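Local coordinates for pirin family protein (Acinetobacter baumannii, PDB 6D0P) that probably acts as a metal-dependent quercetin 2,3-dioxygenase of the pirin family, built from two cupin domains and expected to use iron, at residues Y143-E147 against G175-T179; K189-K195 against L240-T246; G203-V209 against L249-P255. The contacts are given in a common frame with arbitrary orientation. Numbering follows the deposited sequence.

Contact 1: residues Y143-E147 against G175-T179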
loop_
_atom_site.group_PDB
_atom_site.type_symbol
_atom_site.label_atom_id
_atom_site.label_comp_id
_atom_site.label_asym_id
_atom_site.label_seq_id
_atom_site.Cartn_x
_atom_site.Cartn_y
_atom_site.Cartn_z
ATOM N N TYR A 143 2.476 -13.859 7.289
ATOM C CA TYR A 143 1.445 -12.846 7.457
ATOM C C TYR A 143 1.681 -11.983 8.691
ATOM O O TYR A 143 2.209 -12.435 9.694
ATOM C CB TYR A 143 0.077 -13.495 7.680
ATOM C CG TYR A 143 -0.438 -14.235 6.480
ATOM C CD1 TYR A 143 -1.023 -13.565 5.425
ATOM C CD2 TYR A 143 -0.345 -15.611 6.400
ATOM C CE1 TYR A 143 -1.522 -14.242 4.326
ATOM C CE2 TYR A 143 -0.821 -16.303 5.297
ATOM C CZ TYR A 143 -1.410 -15.614 4.251
ATOM O OH TYR A 143 -1.894 -16.285 3.165
ATOM N N GLN A 144 1.240 -10.740 8.604
ATOM C CA GLN A 144 1.152 -9.876 9.759
ATOM C C GLN A 144 -0.263 -9.300 9.743
ATOM O O GLN A 144 -0.554 -8.357 8.971
ATOM C CB GLN A 144 2.170 -8.735 9.767
ATOM C CG GLN A 144 3.614 -9.159 9.971
ATOM C CD GLN A 144 4.530 -7.958 9.894
ATOM O OE1 GLN A 144 4.538 -7.121 10.801
ATOM N NE2 GLN A 144 5.315 -7.878 8.812
ATOM N N ALA A 145 -1.143 -9.906 10.537
ATOM C CA ALA A 145 -2.514 -9.422 10.656
ATOM C C ALA A 145 -2.537 -8.385 11.774
ATOM O O ALA A 145 -2.286 -8.702 12.921
ATOM C CB ALA A 145 -3.476 -10.560 10.932
ATOM N N ILE A 146 -2.797 -7.147 11.428
ATOM C CA ILE A 146 -2.767 -6.092 12.397
ATOM C C ILE A 146 -4.177 -5.530 12.588
ATOM O O ILE A 146 -4.763 -5.017 11.664
ATOM C CB ILE A 146 -1.773 -5.013 11.960
ATOM C CG1 ILE A 146 -0.380 -5.605 11.715
ATOM C CG2 ILE A 146 -1.725 -3.910 12.990
ATOM C CD1 ILE A 146 0.444 -4.799 10.791
ATOM N N GLU A 147 -4.670 -5.618 13.821
ATOM C CA GLU A 147 -5.985 -5.108 14.186
ATOM C C GLU A 147 -5.909 -3.592 14.378
ATOM O O GLU A 147 -4.880 -3.036 14.824
ATOM C CB GLU A 147 -6.486 -5.835 15.434
ATOM C CG GLU A 147 -7.006 -7.227 15.122
ATOM C CD GLU A 147 -7.433 -8.022 16.341
ATOM O OE1 GLU A 147 -6.574 -8.714 16.920
ATOM O OE2 GLU A 147 -8.628 -7.953 16.698
ATOM N N GLY A 175 5.907 1.634 14.403
ATOM C CA GLY A 175 4.967 1.042 13.470
ATOM C C GLY A 175 4.482 -0.321 13.927
ATOM O O GLY A 175 5.197 -1.059 14.612
ATOM N N ALA A 176 3.266 -0.652 13.523
ATOM C CA ALA A 176 2.631 -1.887 13.900
ATOM C C ALA A 176 3.185 -3.047 13.061
ATOM O O ALA A 176 3.244 -4.170 13.531
ATOM C CB ALA A 176 1.139 -1.752 13.725
ATOM N N ALA A 177 3.607 -2.773 11.838
ATOM C CA ALA A 177 4.165 -3.817 10.967
ATOM C C ALA A 177 5.696 -3.770 10.999
ATOM O O ALA A 177 6.270 -2.680 10.919
ATOM C CB ALA A 177 3.681 -3.624 9.541
ATOM N N THR A 178 6.329 -4.935 11.077
ATOM C CA THR A 178 7.777 -5.050 10.951
ATOM C C THR A 178 8.121 -5.072 9.458
ATOM O O THR A 178 7.286 -5.468 8.627
ATOM C CB THR A 178 8.339 -6.294 11.657
ATOM O OG1 THR A 178 7.796 -7.448 11.022
ATOM C CG2 THR A 178 8.043 -6.332 13.140
ATOM N N THR A 179 9.354 -4.696 9.126
ATOM C CA THR A 179 9.808 -4.557 7.741
ATOM C C THR A 179 11.226 -5.138 7.573
ATOM O O THR A 179 11.935 -5.371 8.558
ATOM C CB THR A 179 9.799 -3.083 7.307
ATOM O OG1 THR A 179 10.815 -2.397 8.047
ATOM C CG2 THR A 179 8.466 -2.402 7.525
HETATM O O HOH W 1 3.088 -7.052 13.060
#
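A side-chain amide can stand in for a strand partner, and Q144 is a clear case. Its carboxamide is presented to the backbone of T178 as a peptide group would be: T178 N donates to Q144 OE1 (2.8 Å), and Q144 NE2 donates almost linearly to T178 O (3.1 Å), so both backbone polar groups of one loop residue are satisfied by a single side chain. Q144 OE1 also accepts from a water 2.7 Å away, which donates as well to A176 O at 2.9 Å, earlier in the loop. Q144 N is taken by Q98 OE1, the backbones of Q144 and I146 also bond to W99 and V97, and those of A176 and A177 to V165 and I166. Beside the amide lies a small apolar patch: I146 CG2 meets A176 CB and I146 CD1 meets A177 CB, each at 3.7 Å. Q144 CA lies 6.9 Å from A177 CA and I146 CA 7.0 Å from A176 CA, too far for direct strand pairing, so side chains bridge the gap. The chemistry thus implies a specific, directional join between the edge strand 145-146 of the N-terminal cupin sheet and the irregular loop leading to strand 183-190.

Contact 2: residues K189-K195 against L240-T246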
loop_
_atom_site.group_PDB
_atom_site.type_symbol
_atom_site.label_atom_id
_atom_site.label_comp_id
_atom_site.label_asym_id
_atom_site.label_seq_id
_atom_site.Cartn_x
_atom_site.Cartn_y
_atom_site.Cartn_z
ATOM N N LYS A 189 -5.651 11.473 8.141
ATOM C CA LYS A 189 -6.535 12.499 7.705
ATOM C C LYS A 189 -6.025 13.850 8.207
ATOM O O LYS A 189 -5.667 13.999 9.386
ATOM C CB LYS A 189 -7.946 12.226 8.242
ATOM C CG LYS A 189 -8.989 13.278 7.908
ATOM C CD LYS A 189 -10.280 13.024 8.660
ATOM C CE LYS A 189 -11.333 14.078 8.422
ATOM N NZ LYS A 189 -12.434 13.942 9.404
ATOM N N LEU A 190 -6.013 14.809 7.303
ATOM C CA LEU A 190 -5.663 16.189 7.629
ATOM C C LEU A 190 -6.939 17.008 7.449
ATOM O O LEU A 190 -7.528 17.008 6.356
ATOM C CB LEU A 190 -4.583 16.707 6.684
ATOM C CG LEU A 190 -3.312 15.884 6.608
ATOM C CD1 LEU A 190 -2.328 16.530 5.642
ATOM C CD2 LEU A 190 -2.690 15.703 7.980
ATOM N N VAL A 191 -7.332 17.723 8.487
ATOM C CA VAL A 191 -8.570 18.491 8.462
ATOM C C VAL A 191 -8.303 19.853 7.801
ATOM O O VAL A 191 -7.280 20.559 8.065
ATOM C CB VAL A 191 -9.152 18.653 9.881
ATOM C CG1 VAL A 191 -10.320 19.626 9.921
ATOM C CG2 VAL A 191 -9.547 17.306 10.461
ATOM N N LYS A 192 -9.332 20.269 7.021
ATOM C CA LYS A 192 -9.285 21.516 6.309
ATOM C C LYS A 192 -8.816 22.640 7.239
ATOM O O LYS A 192 -9.275 22.745 8.390
ATOM C CB LYS A 192 -10.687 21.806 5.766
ATOM C CG LYS A 192 -10.844 23.125 5.031
ATOM C CD LYS A 192 -12.242 23.320 4.489
ATOM C CE LYS A 192 -12.398 24.621 3.742
ATOM N NZ LYS A 192 -13.814 24.860 3.380
ATOM N N GLY A 193 -7.895 23.436 6.716
ATOM C CA GLY A 193 -7.375 24.628 7.397
ATOM C C GLY A 193 -6.215 24.330 8.339
ATOM O O GLY A 193 -5.739 25.235 9.002
ATOM N N GLN A 194 -5.734 23.092 8.415
ATOM C CA GLN A 194 -4.616 22.803 9.327
ATOM C C GLN A 194 -3.349 22.467 8.534
ATOM O O GLN A 194 -3.431 21.734 7.507
ATOM C CB GLN A 194 -4.975 21.643 10.254
ATOM C CG GLN A 194 -6.185 21.947 11.120
ATOM C CD GLN A 194 -5.934 23.097 12.070
ATOM O OE1 GLN A 194 -4.876 23.198 12.701
ATOM N NE2 GLN A 194 -6.925 23.958 12.210
ATOM N N LYS A 195 -2.214 22.956 9.069
ATOM C CA LYS A 195 -0.887 22.795 8.504
ATOM C C LYS A 195 -0.007 21.917 9.408
ATOM O O LYS A 195 -0.085 22.027 10.639
ATOM C CB LYS A 195 -0.183 24.142 8.349
ATOM C CG LYS A 195 1.203 24.023 7.728
ATOM C CD LYS A 195 1.841 25.328 7.331
ATOM C CE LYS A 195 3.207 25.118 6.713
ATOM N NZ LYS A 195 3.820 26.401 6.306
ATOM N N LEU A 240 2.570 19.980 4.881
ATOM C CA LEU A 240 1.288 19.734 4.258
ATOM C C LEU A 240 0.267 20.678 4.906
ATOM O O LEU A 240 0.192 20.787 6.141
ATOM C CB LEU A 240 0.865 18.278 4.466
ATOM C CG LEU A 240 1.697 17.190 3.794
ATOM C CD1 LEU A 240 1.108 15.827 4.113
ATOM C CD2 LEU A 240 1.752 17.380 2.287
ATOM N N ASN A 241 -0.514 21.339 4.081
ATOM C CA ASN A 241 -1.523 22.295 4.551
ATOM C C ASN A 241 -2.827 21.953 3.843
ATOM O O ASN A 241 -2.916 22.122 2.632
ATOM C CB ASN A 241 -1.080 23.732 4.260
ATOM C CG ASN A 241 -1.813 24.772 5.085
ATOM O OD1 ASN A 241 -2.776 24.460 5.783
ATOM N ND2 ASN A 241 -1.343 26.010 5.024
ATOM N N ALA A 242 -3.815 21.444 4.572
ATOM C CA ALA A 242 -5.067 20.994 3.941
ATOM C C ALA A 242 -5.999 22.159 3.553
ATOM O O ALA A 242 -6.339 23.004 4.371
ATOM C CB ALA A 242 -5.769 20.035 4.864
ATOM N N GLU A 243 -6.494 22.121 2.317
ATOM C CA GLU A 243 -7.471 23.098 1.805
ATOM C C GLU A 243 -8.888 22.508 1.935
ATOM O O GLU A 243 -9.898 23.223 1.852
ATOM C CB GLU A 243 -7.147 23.458 0.358
ATOM C CG GLU A 243 -5.775 24.087 0.183
ATOM C CD GLU A 243 -5.720 25.584 0.441
ATOM O OE1 GLU A 243 -6.589 26.086 1.184
ATOM O OE2 GLU A 243 -4.806 26.247 -0.091
ATOM N N GLU A 244 -8.921 21.189 2.121
ATOM C CA GLU A 244 -10.142 20.392 2.296
ATOM C C GLU A 244 -9.797 19.201 3.197
ATOM O O GLU A 244 -8.635 18.830 3.281
ATOM C CB GLU A 244 -10.630 19.768 0.980
ATOM C CG GLU A 244 -11.019 20.742 -0.121
ATOM C CD GLU A 244 -11.311 20.029 -1.430
ATOM O OE1 GLU A 244 -11.520 18.788 -1.389
ATOM O OE2 GLU A 244 -11.320 20.698 -2.492
ATOM N N ASP A 245 -10.780 18.574 3.831
ATOM C CA ASP A 245 -10.490 17.347 4.601
ATOM C C ASP A 245 -9.812 16.362 3.639
ATOM O O ASP A 245 -10.357 16.108 2.541
ATOM C CB ASP A 245 -11.763 16.701 5.149
ATOM C CG ASP A 245 -12.360 17.416 6.350
ATOM O OD1 ASP A 245 -11.831 18.482 6.740
ATOM O OD2 ASP A 245 -13.348 16.892 6.885
ATOM N N THR A 246 -8.651 15.830 4.019
ATOM C CA THR A 246 -7.845 15.034 3.098
ATOM C C THR A 246 -7.450 13.682 3.708
ATOM O O THR A 246 -6.958 13.640 4.822
ATOM C CB THR A 246 -6.579 15.830 2.732
ATOM O OG1 THR A 246 -6.952 17.057 2.097
ATOM C CG2 THR A 246 -5.626 15.054 1.857
HETATM O O HOH W 2 -13.432 16.294 9.490
#
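From K189 to K195 the chain leaves one sheet, makes a tight turn and enters another, and 240-246 follows it round the corner in the antiparallel sense. K189 comes first: its NZ forms a long salt bridge with D245 OD2 (4.0 Å), and a water bound to K189 NZ at 2.6 Å and D245 OD2 at 2.7 Å bridges the two. L190 pairs with T246 through two backbone bonds, L190 N to T246 O (2.9 Å) and T246 N to L190 O (2.8 Å), while its side chain packs with CD1 on L240 CB (3.8 Å) and CB near A242 CB (4.0 Å). V191 opens a type II turn that ends at Q194, closed by Q194 N donating to V191 O (3.0 Å). Within it, K192 N donates to D245 OD1 (3.1 Å), and G193, with the positive phi usual at the third position of such a turn, donates from N to A242 O (2.8 Å). Q194 O then accepts from A242 N (3.0 Å). K195 finally stands opposite N241 in a non-hydrogen-bonded pair, its NZ reaching D219 in a salt bridge. L156 of a neighbouring loop packs against L190, and V215 and V217 of strand 214-217 against L240. Such paired corners link the two sheets of a cupin beta-sandwich: here 183-190 leads into 195-199, and 237-242, running the other way, into 245-253.

Contact 3: residues G203-V209 against L249-P255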
loop_
_atom_site.group_PDB
_atom_site.type_symbol
_atom_site.label_atom_id
_atom_site.label_comp_id
_atom_site.label_asym_id
_atom_site.label_seq_id
_atom_site.Cartn_x
_atom_site.Cartn_y
_atom_site.Cartn_z
ATOM N N GLY A 203 17.791 11.230 2.606
ATOM C CA GLY A 203 18.107 10.204 1.565
ATOM C C GLY A 203 16.955 9.270 1.238
ATOM O O GLY A 203 17.047 8.520 0.258
ATOM N N HIS A 204 15.851 9.305 1.995
ATOM C CA HIS A 204 14.733 8.395 1.714
ATOM C C HIS A 204 13.853 8.880 0.551
ATOM O O HIS A 204 13.564 10.064 0.427
ATOM C CB HIS A 204 13.793 8.263 2.928
ATOM C CG HIS A 204 14.247 7.288 3.965
ATOM N ND1 HIS A 204 13.366 6.626 4.791
ATOM C CD2 HIS A 204 15.472 6.827 4.270
ATOM C CE1 HIS A 204 14.038 5.820 5.577
ATOM N NE2 HIS A 204 15.319 5.919 5.278
ATOM N N THR A 205 13.449 7.930 -0.273
ATOM C CA THR A 205 12.326 8.110 -1.194
ATOM C C THR A 205 11.160 8.627 -0.350
ATOM O O THR A 205 10.976 8.123 0.759
ATOM C CB THR A 205 11.929 6.767 -1.810
ATOM O OG1 THR A 205 13.018 6.346 -2.620
ATOM C CG2 THR A 205 10.643 6.804 -2.605
ATOM N N THR A 206 10.406 9.606 -0.862
ATOM C CA THR A 206 9.323 10.208 -0.142
ATOM C C THR A 206 8.171 10.442 -1.109
ATOM O O THR A 206 8.298 11.242 -2.066
ATOM C CB THR A 206 9.755 11.525 0.515
ATOM O OG1 THR A 206 10.850 11.288 1.404
ATOM C CG2 THR A 206 8.631 12.164 1.294
ATOM N N LEU A 207 7.100 9.687 -0.912
ATOM C CA LEU A 207 5.921 9.787 -1.736
ATOM C C LEU A 207 4.751 10.290 -0.888
ATOM O O LEU A 207 4.505 9.752 0.206
ATOM C CB LEU A 207 5.603 8.403 -2.311
ATOM C CG LEU A 207 6.755 7.691 -3.000
ATOM C CD1 LEU A 207 6.342 6.284 -3.363
ATOM C CD2 LEU A 207 7.209 8.465 -4.241
ATOM N N VAL A 208 4.058 11.319 -1.366
ATOM C CA VAL A 208 2.856 11.841 -0.703
ATOM C C VAL A 208 1.669 11.433 -1.565
ATOM O O VAL A 208 1.574 11.825 -2.729
ATOM C CB VAL A 208 2.905 13.361 -0.508
ATOM C CG1 VAL A 208 1.624 13.905 0.116
ATOM C CG2 VAL A 208 4.137 13.743 0.301
ATOM N N VAL A 209 0.840 10.575 -1.008
ATOM C CA VAL A 209 -0.322 10.070 -1.726
ATOM C C VAL A 209 -1.572 10.755 -1.163
ATOM O O VAL A 209 -1.809 10.711 0.039
ATOM C CB VAL A 209 -0.441 8.544 -1.619
ATOM C CG1 VAL A 209 -1.665 8.020 -2.375
ATOM C CG2 VAL A 209 0.819 7.859 -2.110
ATOM N N LEU A 249 -1.623 9.201 2.447
ATOM C CA LEU A 249 -0.574 8.301 2.878
ATOM C C LEU A 249 0.756 8.996 2.644
ATOM O O LEU A 249 0.907 9.812 1.694
ATOM C CB LEU A 249 -0.558 6.966 2.136
ATOM C CG LEU A 249 -1.733 6.062 2.439
ATOM C CD1 LEU A 249 -2.709 6.115 1.302
ATOM C CD2 LEU A 249 -1.269 4.640 2.681
ATOM N N VAL A 250 1.671 8.752 3.541
ATOM C CA VAL A 250 3.053 9.161 3.323
ATOM C C VAL A 250 3.885 7.870 3.319
ATOM O O VAL A 250 3.830 7.091 4.271
ATOM C CB VAL A 250 3.534 10.162 4.376
ATOM C CG1 VAL A 250 5.026 10.430 4.274
ATOM C CG2 VAL A 250 2.748 11.455 4.303
ATOM N N LEU A 251 4.636 7.659 2.251
ATOM C CA LEU A 251 5.443 6.471 2.087
ATOM C C LEU A 251 6.894 6.906 1.941
ATOM O O LEU A 251 7.195 7.703 1.048
ATOM C CB LEU A 251 4.998 5.747 0.823
ATOM C CG LEU A 251 3.506 5.487 0.693
ATOM C CD1 LEU A 251 3.208 4.922 -0.686
ATOM C CD2 LEU A 251 3.006 4.546 1.781
ATOM N N THR A 252 7.768 6.430 2.807
ATOM C CA THR A 252 9.190 6.773 2.673
ATOM C C THR A 252 10.006 5.504 2.855
ATOM O O THR A 252 9.557 4.537 3.510
ATOM C CB THR A 252 9.682 7.819 3.685
ATOM O OG1 THR A 252 10.070 7.213 4.920
ATOM C CG2 THR A 252 8.639 8.877 3.968
ATOM N N GLY A 253 11.220 5.534 2.325
ATOM C CA GLY A 253 12.073 4.428 2.541
ATOM C C GLY A 253 13.446 4.584 1.930
ATOM O O GLY A 253 13.672 5.358 0.970
ATOM N N GLN A 254 14.381 3.842 2.515
ATOM C CA GLN A 254 15.723 3.767 1.996
ATOM C C GLN A 254 15.640 3.064 0.637
ATOM O O GLN A 254 15.095 1.963 0.551
ATOM C CB GLN A 254 16.630 2.987 2.948
ATOM C CG GLN A 254 18.060 2.848 2.439
ATOM C CD GLN A 254 18.746 4.186 2.345
ATOM O OE1 GLN A 254 18.600 5.032 3.217
ATOM N NE2 GLN A 254 19.503 4.395 1.276
ATOM N N PRO A 255 16.133 3.708 -0.424
ATOM C CA PRO A 255 16.105 3.069 -1.739
ATOM C C PRO A 255 16.901 1.756 -1.699
ATOM O O PRO A 255 17.933 1.682 -1.044
ATOM C CB PRO A 255 16.708 4.060 -2.740
ATOM C CG PRO A 255 16.765 5.374 -2.028
ATOM C CD PRO A 255 16.620 5.080 -0.544
#
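Two adjacent antiparallel strands, their axes 4.7 Å apart and 170° from one another in direction, show how a cupin sheet gives each face its own relief. On one face L207, L251, V209 and L249 form a row of bumps: L207 CB lies 4.2 Å from L251 CB, V209 CB 4.1 Å from L249 CB, and V209 CG2 reaches diagonally to L251 CD1 (4.0 Å). F41 packs on L207 and L251, L44 on V209 and L251. The same face has a hollow at G253, beside T205, whose OG1 bonds to S39 O and lies 3.9 Å from P255 CG. The other face carries valines and threonines, V208, V250, T206 and T252, and F238 packs over the first three. Near G203 and P255, the H204 ring sits over G253 C and Q254 N, with a weak hydrogen bond at its edge between H204 ND1 and T252 OG1 (3.4 Å); N184 also binds that hydroxyl. Six backbone hydrogen bonds satisfy the paired peptides, which implies that polar groups can be buried here between largely apolar surfaces.

Taken together, the three contacts illustrate how chemistry varies with place in the fold. Contact 3 is buried, and backbone pairing with apolar faces does nearly all its work. Contacts 1 and 2 are both partly buried, yet differ: contact 2 keeps the pairing but adds a turn, charged groups and a water, whereas contact 1 has no strand pairing between its segments and relies on a side-chain amide, a water and a small apolar patch. Contacts 2 and 3 share strand 245-253, whose neighbours are 183-190 and 205-210, and touch where L240 CD2 meets V208 CG1 at 4.1 Å. Contact 1 touches neither, its centre about 27 Å from that of contact 2 and about 18 Å from that of contact 3.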